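Local coordinates for protein formimidoylglutamase (PDB 3M1R) that catalyses the manganese-dependent hydrolysis of N-formimidoyl-L-glutamate to L-glutamate and formamide, a step of histidine degradation, at residues Pro224-Ile229 against Val274-Gln279; Gly14-Phe17 against Thr23-Ser26; Val45-Ser50 against Thr98-Ser103; Val244-Leu249 against Ser302-His307. All coordinates share one frame; numbering follows the deposited sequence.

Interaction 1 (Pro224-Ile229 against Val274-Gln279)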
loop_
_atom_site.group_PDB
_atom_site.type_symbol
_atom_site.label_atom_id
_atom_site.label_comp_id
_atom_site.label_asym_id
_atom_site.label_seq_id
_atom_site.Cartn_x
_atom_site.Cartn_y
_atom_site.Cartn_z
ATOM N N PRO D 224 -37.972 -7.952 8.854
ATOM C CA PRO D 224 -39.386 -8.007 8.449
ATOM C C PRO D 224 -39.565 -8.418 6.980
ATOM O O PRO D 224 -40.483 -9.161 6.655
ATOM C CB PRO D 224 -39.871 -6.571 8.677
ATOM C CG PRO D 224 -38.991 -6.058 9.764
ATOM C CD PRO D 224 -37.628 -6.657 9.468
ATOM N N THR D 225 -38.693 -7.952 6.101
ATOM C CA THR D 225 -38.786 -8.345 4.699
ATOM C C THR D 225 -38.710 -9.864 4.545
ATOM O O THR D 225 -39.453 -10.454 3.769
ATOM C CB THR D 225 -37.694 -7.697 3.838
ATOM O OG1 THR D 225 -37.922 -6.286 3.747
ATOM C CG2 THR D 225 -37.721 -8.284 2.441
ATOM N N ILE D 226 -37.821 -10.494 5.302
ATOM C CA ILE D 226 -37.656 -11.946 5.254
ATOM C C ILE D 226 -38.837 -12.706 5.868
ATOM O O ILE D 226 -39.242 -13.755 5.359
ATOM C CB ILE D 226 -36.349 -12.368 5.947
ATOM C CG1 ILE D 226 -35.141 -11.842 5.176
ATOM C CG2 ILE D 226 -36.262 -13.872 6.064
ATOM C CD1 ILE D 226 -33.836 -12.212 5.834
ATOM N N LYS D 227 -39.388 -12.187 6.959
ATOM C CA LYS D 227 -40.549 -12.826 7.574
ATOM C C LYS D 227 -41.728 -12.799 6.614
ATOM O O LYS D 227 -42.521 -13.733 6.555
ATOM C CB LYS D 227 -40.918 -12.146 8.895
ATOM C CG LYS D 227 -40.008 -12.519 10.042
ATOM C CD LYS D 227 -40.114 -11.517 11.163
ATOM C CE LYS D 227 -39.337 -11.981 12.390
ATOM N NZ LYS D 227 -39.541 -11.064 13.549
ATOM N N GLU D 228 -41.818 -11.720 5.852
ATOM C CA GLU D 228 -42.896 -11.538 4.896
ATOM C C GLU D 228 -42.819 -12.565 3.760
ATOM O O GLU D 228 -43.842 -13.029 3.275
ATOM C CB GLU D 228 -42.848 -10.109 4.342
ATOM C CG GLU D 228 -44.135 -9.619 3.692
ATOM C CD GLU D 228 -44.239 -8.098 3.662
ATOM O OE1 GLU D 228 -44.760 -7.554 2.667
ATOM O OE2 GLU D 228 -43.800 -7.445 4.634
ATOM N N ILE D 229 -41.610 -12.937 3.350
ATOM C CA ILE D 229 -41.454 -13.808 2.188
ATOM C C ILE D 229 -41.061 -15.258 2.487
ATOM O O ILE D 229 -41.447 -16.169 1.756
ATOM C CB ILE D 229 -40.411 -13.234 1.195
ATOM C CG1 ILE D 229 -40.532 -13.928 -0.160
ATOM C CG2 ILE D 229 -39.004 -13.383 1.759
ATOM C CD1 ILE D 229 -41.948 -14.038 -0.653
ATOM N N VAL D 274 -28.751 -13.521 8.630
ATOM C CA VAL D 274 -28.193 -14.865 8.607
ATOM C C VAL D 274 -28.531 -15.674 9.892
ATOM O O VAL D 274 -28.908 -16.849 9.809
ATOM C CB VAL D 274 -26.674 -14.812 8.387
ATOM C CG1 VAL D 274 -26.066 -16.192 8.532
ATOM C CG2 VAL D 274 -26.376 -14.224 7.009
ATOM N N LYS D 275 -28.396 -15.065 11.072
ATOM C CA LYS D 275 -28.725 -15.793 12.302
ATOM C C LYS D 275 -30.214 -16.197 12.325
ATOM O O LYS D 275 -30.550 -17.327 12.640
ATOM C CB LYS D 275 -28.341 -15.021 13.572
ATOM C CG LYS D 275 -28.969 -15.651 14.838
ATOM C CD LYS D 275 -28.552 -14.989 16.156
ATOM C CE LYS D 275 -28.590 -13.453 16.110
ATOM N NZ LYS D 275 -27.284 -12.822 15.655
ATOM N N TYR D 276 -31.091 -15.270 11.963
ATOM C CA TYR D 276 -32.503 -15.568 11.811
ATOM C C TYR D 276 -32.765 -16.769 10.898
ATOM O O TYR D 276 -33.358 -17.760 11.327
ATOM C CB TYR D 276 -33.265 -14.343 11.296
ATOM C CG TYR D 276 -34.759 -14.565 11.233
ATOM C CD1 TYR D 276 -35.509 -14.690 12.393
ATOM C CD2 TYR D 276 -35.417 -14.657 10.018
ATOM C CE1 TYR D 276 -36.882 -14.907 12.344
ATOM C CE2 TYR D 276 -36.786 -14.875 9.961
ATOM C CZ TYR D 276 -37.511 -14.996 11.125
ATOM O OH TYR D 276 -38.868 -15.203 11.065
ATOM N N ILE D 277 -32.348 -16.678 9.636
ATOM C CA ILE D 277 -32.581 -17.763 8.682
ATOM C C ILE D 277 -31.993 -19.094 9.163
ATOM O O ILE D 277 -32.602 -20.156 9.003
ATOM C CB ILE D 277 -31.992 -17.428 7.303
ATOM C CG1 ILE D 277 -32.798 -16.306 6.644
ATOM C CG2 ILE D 277 -31.967 -18.667 6.430
ATOM C CD1 ILE D 277 -32.048 -15.568 5.544
ATOM N N ALA D 278 -30.813 -19.029 9.770
ATOM C CA ALA D 278 -30.111 -20.222 10.219
ATOM C C ALA D 278 -30.886 -21.029 11.267
ATOM O O ALA D 278 -30.613 -22.217 11.464
ATOM C CB ALA D 278 -28.738 -19.847 10.750
ATOM N N GLN D 279 -31.843 -20.385 11.938
ATOM C CA GLN D 279 -32.660 -21.044 12.964
ATOM C C GLN D 279 -33.843 -21.800 12.381
ATOM O O GLN D 279 -34.469 -22.612 13.061
ATOM C CB GLN D 279 -33.214 -20.017 13.946
ATOM C CG GLN D 279 -32.167 -19.369 14.805
ATOM C CD GLN D 279 -32.764 -18.360 15.752
ATOM O OE1 GLN D 279 -33.163 -17.274 15.342
ATOM N NE2 GLN D 279 -32.842 -18.718 17.029
#

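Interaction 2 (Gly14-Phe17 against Thr23-Ser26)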
loop_
_atom_site.group_PDB
_atom_site.type_symbol
_atom_site.label_atom_id
_atom_site.label_comp_id
_atom_site.label_asym_id
_atom_site.label_seq_id
_atom_site.Cartn_x
_atom_site.Cartn_y
_atom_site.Cartn_z
ATOM N N GLY D 14 4.669 -21.609 13.970
ATOM C CA GLY D 14 3.510 -20.780 13.695
ATOM C C GLY D 14 2.580 -20.611 14.891
ATOM O O GLY D 14 1.551 -19.941 14.799
ATOM N N SER D 15 2.931 -21.212 16.018
ATOM C CA SER D 15 2.091 -21.075 17.210
ATOM C C SER D 15 1.873 -19.605 17.567
ATOM O O SER D 15 2.731 -18.753 17.312
ATOM C CB SER D 15 2.687 -21.832 18.398
ATOM O OG SER D 15 2.743 -23.215 18.118
ATOM N N SER D 16 0.708 -19.308 18.131
ATOM C CA SER D 16 0.414 -17.958 18.589
ATOM C C SER D 16 0.208 -17.936 20.102
ATOM O O SER D 16 0.299 -18.974 20.778
ATOM C CB SER D 16 -0.810 -17.387 17.866
ATOM O OG SER D 16 -1.952 -18.206 18.057
ATOM N N PHE D 17 -0.057 -16.750 20.631
ATOM C CA PHE D 17 -0.295 -16.608 22.058
ATOM C C PHE D 17 -1.387 -17.569 22.503
ATOM O O PHE D 17 -2.496 -17.564 21.973
ATOM C CB PHE D 17 -0.685 -15.174 22.418
ATOM C CG PHE D 17 -1.016 -14.991 23.874
ATOM C CD1 PHE D 17 -0.053 -15.221 24.853
ATOM C CD2 PHE D 17 -2.290 -14.593 24.270
ATOM C CE1 PHE D 17 -0.352 -15.057 26.195
ATOM C CE2 PHE D 17 -2.592 -14.418 25.621
ATOM C CZ PHE D 17 -1.622 -14.656 26.578
ATOM N N THR D 23 -11.337 -19.916 24.548
ATOM C CA THR D 23 -11.627 -20.909 23.529
ATOM C C THR D 23 -11.948 -20.200 22.229
ATOM O O THR D 23 -13.001 -19.575 22.110
ATOM C CB THR D 23 -12.822 -21.793 23.864
ATOM O OG1 THR D 23 -12.536 -22.563 25.039
ATOM C CG2 THR D 23 -13.077 -22.737 22.692
ATOM N N LYS D 24 -11.036 -20.316 21.266
ATOM C CA LYS D 24 -11.200 -19.725 19.947
ATOM C C LYS D 24 -11.572 -20.823 18.972
ATOM O O LYS D 24 -11.436 -22.003 19.297
ATOM C CB LYS D 24 -9.902 -19.039 19.521
ATOM C CG LYS D 24 -9.527 -17.894 20.443
ATOM C CD LYS D 24 -8.293 -17.165 19.975
ATOM C CE LYS D 24 -7.097 -18.111 19.879
ATOM N NZ LYS D 24 -5.897 -17.453 19.259
HETATM N N MSE D 25 -12.038 -20.446 17.782
HETATM C CA MSE D 25 -12.459 -21.442 16.815
HETATM C C MSE D 25 -11.306 -22.389 16.496
HETATM O O MSE D 25 -11.513 -23.568 16.210
HETATM C CB MSE D 25 -13.012 -20.776 15.549
HETATM C CG MSE D 25 -14.377 -20.136 15.756
HETATM SE SE MSE D 25 -15.777 -21.428 16.299
HETATM C CE MSE D 25 -15.992 -22.339 14.578
ATOM N N SER D 26 -10.084 -21.872 16.557
ATOM C CA SER D 26 -8.914 -22.710 16.305
ATOM C C SER D 26 -8.820 -23.902 17.260
ATOM O O SER D 26 -8.198 -24.905 16.935
ATOM C CB SER D 26 -7.643 -21.896 16.414
ATOM O OG SER D 26 -7.703 -21.066 17.551
#

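Interaction 3 (Val45-Ser50 against Thr98-Ser103)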
loop_
_atom_site.group_PDB
_atom_site.type_symbol
_atom_site.label_atom_id
_atom_site.label_comp_id
_atom_site.label_asym_id
_atom_site.label_seq_id
_atom_site.Cartn_x
_atom_site.Cartn_y
_atom_site.Cartn_z
ATOM N N VAL D 45 -13.713 -23.799 -1.577
ATOM C CA VAL D 45 -13.856 -23.901 -3.036
ATOM C C VAL D 45 -13.132 -22.711 -3.671
ATOM O O VAL D 45 -13.756 -21.703 -3.995
ATOM C CB VAL D 45 -15.331 -23.860 -3.470
ATOM C CG1 VAL D 45 -15.466 -24.040 -5.003
ATOM C CG2 VAL D 45 -16.150 -24.903 -2.723
ATOM N N PRO D 46 -11.806 -22.818 -3.820
ATOM C CA PRO D 46 -10.950 -21.712 -4.254
ATOM C C PRO D 46 -10.972 -21.480 -5.770
ATOM O O PRO D 46 -9.911 -21.516 -6.391
ATOM C CB PRO D 46 -9.546 -22.169 -3.832
ATOM C CG PRO D 46 -9.681 -23.620 -3.404
ATOM C CD PRO D 46 -11.057 -24.075 -3.691
ATOM N N LEU D 47 -12.148 -21.254 -6.348
ATOM C CA LEU D 47 -12.268 -20.962 -7.775
ATOM C C LEU D 47 -12.489 -19.471 -7.989
ATOM O O LEU D 47 -13.399 -18.879 -7.404
ATOM C CB LEU D 47 -13.427 -21.755 -8.390
ATOM C CG LEU D 47 -13.763 -21.579 -9.877
ATOM C CD1 LEU D 47 -12.750 -22.274 -10.760
ATOM C CD2 LEU D 47 -15.130 -22.128 -10.176
ATOM N N SER D 48 -11.665 -18.859 -8.829
ATOM C CA SER D 48 -11.855 -17.454 -9.135
ATOM C C SER D 48 -11.512 -17.105 -10.576
ATOM O O SER D 48 -11.602 -15.942 -10.968
ATOM C CB SER D 48 -11.054 -16.569 -8.164
ATOM O OG SER D 48 -9.671 -16.884 -8.197
ATOM N N LYS D 49 -11.120 -18.095 -11.368
ATOM C CA LYS D 49 -10.743 -17.813 -12.754
ATOM C C LYS D 49 -11.957 -17.667 -13.669
ATOM O O LYS D 49 -11.834 -17.214 -14.807
ATOM C CB LYS D 49 -9.747 -18.848 -13.288
ATOM C CG LYS D 49 -8.299 -18.449 -13.028
ATOM C CD LYS D 49 -7.328 -19.594 -13.265
ATOM C CE LYS D 49 -5.932 -19.215 -12.802
ATOM N NZ LYS D 49 -4.985 -20.367 -12.801
ATOM N N SER D 50 -13.128 -18.032 -13.154
ATOM C CA SER D 50 -14.386 -17.878 -13.889
ATOM C C SER D 50 -14.876 -16.434 -13.845
ATOM O O SER D 50 -15.717 -16.021 -14.650
ATOM C CB SER D 50 -15.454 -18.811 -13.319
ATOM O OG SER D 50 -15.341 -18.875 -11.911
ATOM N N THR D 98 -6.397 -24.774 -15.220
ATOM C CA THR D 98 -6.737 -24.374 -16.584
ATOM C C THR D 98 -8.237 -24.327 -16.920
ATOM O O THR D 98 -8.772 -23.262 -17.247
ATOM C CB THR D 98 -6.042 -25.326 -17.592
ATOM O OG1 THR D 98 -4.655 -24.978 -17.701
ATOM C CG2 THR D 98 -6.713 -25.268 -18.971
ATOM N N ASP D 99 -8.899 -25.484 -16.847
ATOM C CA ASP D 99 -10.259 -25.666 -17.364
ATOM C C ASP D 99 -11.365 -25.426 -16.327
ATOM O O ASP D 99 -11.547 -26.219 -15.404
ATOM C CB ASP D 99 -10.401 -27.073 -17.953
ATOM C CG ASP D 99 -11.709 -27.271 -18.694
ATOM O OD1 ASP D 99 -12.696 -26.581 -18.358
ATOM O OD2 ASP D 99 -11.748 -28.120 -19.615
ATOM N N ILE D 100 -12.115 -24.344 -16.512
ATOM C CA ILE D 100 -13.143 -23.934 -15.563
ATOM C C ILE D 100 -14.291 -24.945 -15.487
ATOM O O ILE D 100 -14.821 -25.212 -14.411
ATOM C CB ILE D 100 -13.700 -22.537 -15.917
ATOM C CG1 ILE D 100 -14.251 -21.845 -14.683
ATOM C CG2 ILE D 100 -14.805 -22.644 -16.933
ATOM C CD1 ILE D 100 -15.755 -21.940 -14.578
ATOM N N VAL D 101 -14.662 -25.510 -16.629
ATOM C CA VAL D 101 -15.745 -26.481 -16.689
ATOM C C VAL D 101 -15.373 -27.723 -15.892
ATOM O O VAL D 101 -16.212 -28.335 -15.229
ATOM C CB VAL D 101 -16.061 -26.886 -18.137
ATOM C CG1 VAL D 101 -17.040 -28.058 -18.158
ATOM C CG2 VAL D 101 -16.587 -25.683 -18.931
ATOM N N LYS D 102 -14.103 -28.091 -15.958
ATOM C CA LYS D 102 -13.615 -29.229 -15.204
ATOM C C LYS D 102 -13.753 -28.921 -13.718
ATOM O O LYS D 102 -14.200 -29.760 -12.933
ATOM C CB LYS D 102 -12.155 -29.483 -15.559
ATOM C CG LYS D 102 -11.732 -30.919 -15.470
ATOM C CD LYS D 102 -10.343 -31.114 -16.062
ATOM C CE LYS D 102 -10.286 -30.691 -17.524
ATOM N NZ LYS D 102 -11.046 -31.613 -18.423
ATOM N N SER D 103 -13.364 -27.702 -13.343
ATOM C CA SER D 103 -13.448 -27.248 -11.959
ATOM C C SER D 103 -14.862 -27.379 -11.394
ATOM O O SER D 103 -15.061 -27.842 -10.259
ATOM C CB SER D 103 -12.974 -25.803 -11.851
ATOM O OG SER D 103 -11.562 -25.730 -11.869
#

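Interaction 4 (Val244-Leu249 against Ser302-His307). With CA (calcium ion), chain B; CA (calcium ion), chain C.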
loop_
_atom_site.group_PDB
_atom_site.type_symbol
_atom_site.label_atom_id
_atom_site.label_comp_id
_atom_site.label_asym_id
_atom_site.label_seq_id
_atom_site.Cartn_x
_atom_site.Cartn_y
_atom_site.Cartn_z
ATOM N N VAL D 244 -24.599 -16.345 0.436
ATOM C CA VAL D 244 -24.201 -14.985 0.745
ATOM C C VAL D 244 -23.119 -14.492 -0.206
ATOM O O VAL D 244 -21.982 -14.966 -0.176
ATOM C CB VAL D 244 -23.679 -14.847 2.171
ATOM C CG1 VAL D 244 -23.297 -13.381 2.412
ATOM C CG2 VAL D 244 -24.739 -15.304 3.150
ATOM N N ASP D 245 -23.494 -13.548 -1.059
ATOM C CA ASP D 245 -22.545 -12.869 -1.923
ATOM C C ASP D 245 -22.193 -11.592 -1.184
ATOM O O ASP D 245 -23.041 -10.741 -0.950
ATOM C CB ASP D 245 -23.188 -12.570 -3.269
ATOM C CG ASP D 245 -22.263 -11.812 -4.219
ATOM O OD1 ASP D 245 -21.345 -11.088 -3.792
ATOM O OD2 ASP D 245 -22.471 -11.962 -5.425
HETATM N N MSE D 246 -20.941 -11.486 -0.777
HETATM C CA MSE D 246 -20.547 -10.426 0.143
HETATM C C MSE D 246 -20.697 -9.043 -0.470
HETATM O O MSE D 246 -20.732 -8.051 0.250
HETATM C CB MSE D 246 -19.118 -10.651 0.671
HETATM C CG MSE D 246 -18.996 -11.867 1.607
HETATM SE SE MSE D 246 -20.018 -11.737 3.299
HETATM C CE MSE D 246 -18.850 -10.435 4.183
ATOM N N ASP D 247 -20.827 -8.964 -1.794
ATOM C CA ASP D 247 -20.947 -7.645 -2.405
ATOM C C ASP D 247 -22.335 -7.037 -2.223
ATOM O O ASP D 247 -22.566 -5.897 -2.611
ATOM C CB ASP D 247 -20.462 -7.606 -3.867
ATOM C CG ASP D 247 -21.360 -8.373 -4.805
ATOM O OD1 ASP D 247 -22.581 -8.525 -4.508
ATOM O OD2 ASP D 247 -20.830 -8.819 -5.850
ATOM N N VAL D 248 -23.231 -7.778 -1.579
ATOM C CA VAL D 248 -24.491 -7.205 -1.104
ATOM C C VAL D 248 -24.199 -6.105 -0.067
ATOM O O VAL D 248 -24.997 -5.195 0.141
ATOM C CB VAL D 248 -25.388 -8.292 -0.466
ATOM C CG1 VAL D 248 -24.913 -8.640 0.962
ATOM C CG2 VAL D 248 -26.835 -7.852 -0.446
ATOM N N LEU D 249 -23.040 -6.202 0.581
ATOM C CA LEU D 249 -22.660 -5.232 1.594
ATOM C C LEU D 249 -22.168 -3.965 0.936
ATOM O O LEU D 249 -21.613 -4.000 -0.151
ATOM C CB LEU D 249 -21.548 -5.777 2.502
ATOM C CG LEU D 249 -21.937 -6.930 3.414
ATOM C CD1 LEU D 249 -20.692 -7.655 3.922
ATOM C CD2 LEU D 249 -22.820 -6.449 4.594
ATOM N N SER D 302 -12.759 -10.494 4.976
ATOM C CA SER D 302 -12.657 -11.873 5.423
ATOM C C SER D 302 -13.143 -11.977 6.881
ATOM O O SER D 302 -13.747 -12.978 7.245
ATOM C CB SER D 302 -11.229 -12.417 5.251
ATOM O OG SER D 302 -10.873 -12.488 3.872
ATOM N N ARG D 303 -12.904 -10.950 7.706
ATOM C CA ARG D 303 -13.423 -10.974 9.089
ATOM C C ARG D 303 -14.955 -10.914 9.078
ATOM O O ARG D 303 -15.611 -11.659 9.813
ATOM C CB ARG D 303 -12.859 -9.838 9.961
ATOM C CG ARG D 303 -11.384 -9.988 10.342
ATOM C CD ARG D 303 -10.794 -8.723 10.967
ATOM N NE ARG D 303 -9.369 -8.891 11.245
ATOM C CZ ARG D 303 -8.844 -8.957 12.468
ATOM N NH1 ARG D 303 -7.545 -9.134 12.632
ATOM N NH2 ARG D 303 -9.612 -8.829 13.540
ATOM N N ALA D 304 -15.507 -10.018 8.255
ATOM C CA ALA D 304 -16.955 -9.907 8.070
ATOM C C ALA D 304 -17.548 -11.251 7.660
ATOM O O ALA D 304 -18.588 -11.672 8.172
ATOM C CB ALA D 304 -17.275 -8.866 7.026
ATOM N N ALA D 305 -16.871 -11.925 6.737
ATOM C CA ALA D 305 -17.290 -13.251 6.284
ATOM C C ALA D 305 -17.230 -14.280 7.429
ATOM O O ALA D 305 -18.155 -15.078 7.619
ATOM C CB ALA D 305 -16.430 -13.704 5.097
ATOM N N ALA D 306 -16.144 -14.258 8.196
ATOM C CA ALA D 306 -16.013 -15.167 9.333
ATOM C C ALA D 306 -17.158 -14.948 10.324
ATOM O O ALA D 306 -17.691 -15.896 10.874
ATOM C CB ALA D 306 -14.653 -14.995 10.011
ATOM N N HIS D 307 -17.557 -13.695 10.526
ATOM C CA HIS D 307 -18.668 -13.414 11.426
ATOM C C HIS D 307 -20.006 -13.909 10.884
ATOM O O HIS D 307 -20.883 -14.294 11.649
ATOM C CB HIS D 307 -18.719 -11.936 11.809
ATOM C CG HIS D 307 -17.838 -11.598 12.971
ATOM N ND1 HIS D 307 -16.458 -11.636 12.903
ATOM C CD2 HIS D 307 -18.135 -11.219 14.237
ATOM C CE1 HIS D 307 -15.949 -11.301 14.073
ATOM N NE2 HIS D 307 -16.946 -11.040 14.896
HETATM CA CA CA B . -23.033 -9.709 -6.525
HETATM CA CA CA C . -23.451 -11.818 -7.753
#

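Interaction 1 (Pro224-Ile229 against Val274-Gln279)
Tyr276 reaches from helix 267-278 to Ile226 and Lys227 on helix 222-234, two helices running roughly parallel. The axes of the two short segments come no closer than 11.1 Å and differ by 26°, a spacing bridged here by side chains from both helices. CB of Tyr276 already points toward the other helix, and with CG anti to the backbone N (chi1 -175°) the ring continues across the gap. Beyond CG, the CD2 and CE2 edge slides past Ile226, whose CG2 sits near the ring plane, 4.1 Å from Tyr276 CE2. Further out, CE1 meets Lys227 CE at 3.8 Å, while CZ is 3.7 Å from Lys227 CG. At the tip, Tyr276 OH presses against the lysine stem, 3.1 Å from Lys227 CG and 3.5 Å from Lys227 CE, a close fit for oxygen against carbon. The extended lysine crosses the tyrosine at roughly a right angle, offering the phenol its methylenes.

Deeper in, the isoleucine branches finish the seam: CD1 of Ile226 touches CD1 of Ile277 at 3.8 Å, the two chains crossing almost perpendicularly. Ile226 also packs on Leu189 of strand 186-191, and Ile277 on Ile150 and Phe152 of strand 147-152, so this pair lies between the helices and the central sheet. Chemically, the contact is graded: purely apolar beside the sheet and amphipathic outside, where aliphatic lysine carbons and a phenol close the groove by packing, without a polar bond between the two segments.

Interaction 2 (Gly14-Phe17 against Thr23-Ser26)
Phe17 meets Lys24 through its flat carbonyl group and not through its ring. Neither face nor edge of the aromatic ring makes contact with residues 23-26; the ring side chain is instead packed on Ile52 of a second subunit and Val97 of a third. The carbonyl, by contrast, points almost straight at the lysine ammonium, although Phe17 O and Lys24 NZ are 4.4 Å apart. Ser16 adds a second oxygen on the same side of the ammonium, its OG 4.2 Å from Lys24 NZ. Both separations exceed hydrogen-bonding length, so any attraction is probably a diffuse electrostatic one.

The lysine does the bridging. Its CG lies beside its own backbone N, and a bend at chi3 (-59°) interrupts an otherwise extended chain that carries NZ across the gap between backbones whose CA atoms, at Phe17 and Lys24, are 11.5 Å apart. Just 49 Å² is buried between the segments. Each has stronger polar partners outside the pair: Ser16 O accepts from Arg11, and Lys24 N donates to Asp27. Gly14 N bonds to Asp92 of the third subunit. The arrangement is that of a loosely closed surface loop, joining strand 10-11 to strand 29-31 near the N-terminus, where Gly14 and Phe17 meet neighbouring subunits of the six-chain assembly.

Interaction 3 (Val45-Ser50 against Thr98-Ser103)
Leu47 and Ser50, in the loop after strand 39-45, run past the first turn of helix 100-117, with CA atoms 7.6 Å apart for Leu47 and Ser103 and 6.4 Å for Ser50 and Ile100. Leu47 sends CD1 to CB of Ser103 at 3.7 Å and more loosely to CG1 of Ile100. The tightest point is Ser50, whose CB lies 3.4 Å from Ile100 CD1, closer than carbons normally pack. Ile100 reaches it with chi2 at -100°, an angle off the staggered positions that hints at some strain.

The serines meet this seam most closely through CB, while their hydroxyls bond outside it: Ser50 OG with Asp129 and Ser131, Ser103 OG with the backbone N of His96. Asp99 is the N-cap of the helix, its OD1 taking Lys102 N at 3.2 Å from above the carboxylate plane and Val101 N more weakly. On the subunit boundary, Thr98 and Ile100 pack on Ile100 and Thr98 of a fourth subunit. The contact belongs to the loops following the parallel strands of the arginase-type alpha/beta fold, the rim bearing the metal site; Ser50 lies about 8 Å, side chain to side chain, from the metal ligand Asn130.

Interaction 4 (Val244-Leu249 against Ser302-His307)
Two successive bends, chi2 -64° and chi3 -74°, curl the side chain of Met246 (present as selenomethionine) and bring its methyl onto helix 300-318. There CE sits 3.6 Å from Ala304 CB and equally close to the backbone N of Ala305; Ala305 CB is a little farther, at 4.2 Å. The small alanines let the terminal methyl come up to the helix backbone, where it makes van der Waals contact only.

The acids flanking Met246 turn the other way, to the metals. Asp245 OD2 bridges the two calcium ions, at 2.6 Å from the chain B ion and 2.5 Å from the chain C ion. Asp247 grips the first ion with both oxygens, OD1 at 2.4 Å and OD2 at 2.5 Å. Asn130, Asp153, His155 and Asp157 complete the pair of sites, where manganese is the natural cofactor. Thus the strand end and the 3-10 turn that follows it present carboxylates to the metals and Met246 to the helix.

Strand 239-245 lies between strands 147-152 and 283-289 of the parallel sheet, and Met246 and Ala305 both pack on Ile288 of the latter. Ile64 of helix 60-69 packs on Ala305, while helix 267-278 takes Val244 and Leu249 on Leu270.

How the interactions relate
Along the chain, interaction 2 closes first, then interaction 3, after which interactions 1 and 4 interlock: helix 222-234, strand 239-245, helix 267-278 and helix 300-318 follow in alternation. Interactions 1 and 4 are near neighbours, centres about 17 Å apart and nearest atoms about 4 Å, without touching. Interaction 4 is the most central, about 8 Å from the chain's centre, at the metal site. The centres of interactions 3 and 4 are about 21 Å apart. Interaction 3 lies across the chain's centre from interaction 1. Interaction 2 is peripheral, about 24 Å from the chain's centre. The parallel sheet thus links the metal site, helix packing and interaction 3, while the loop of interaction 2 leads into edge strand 29-31.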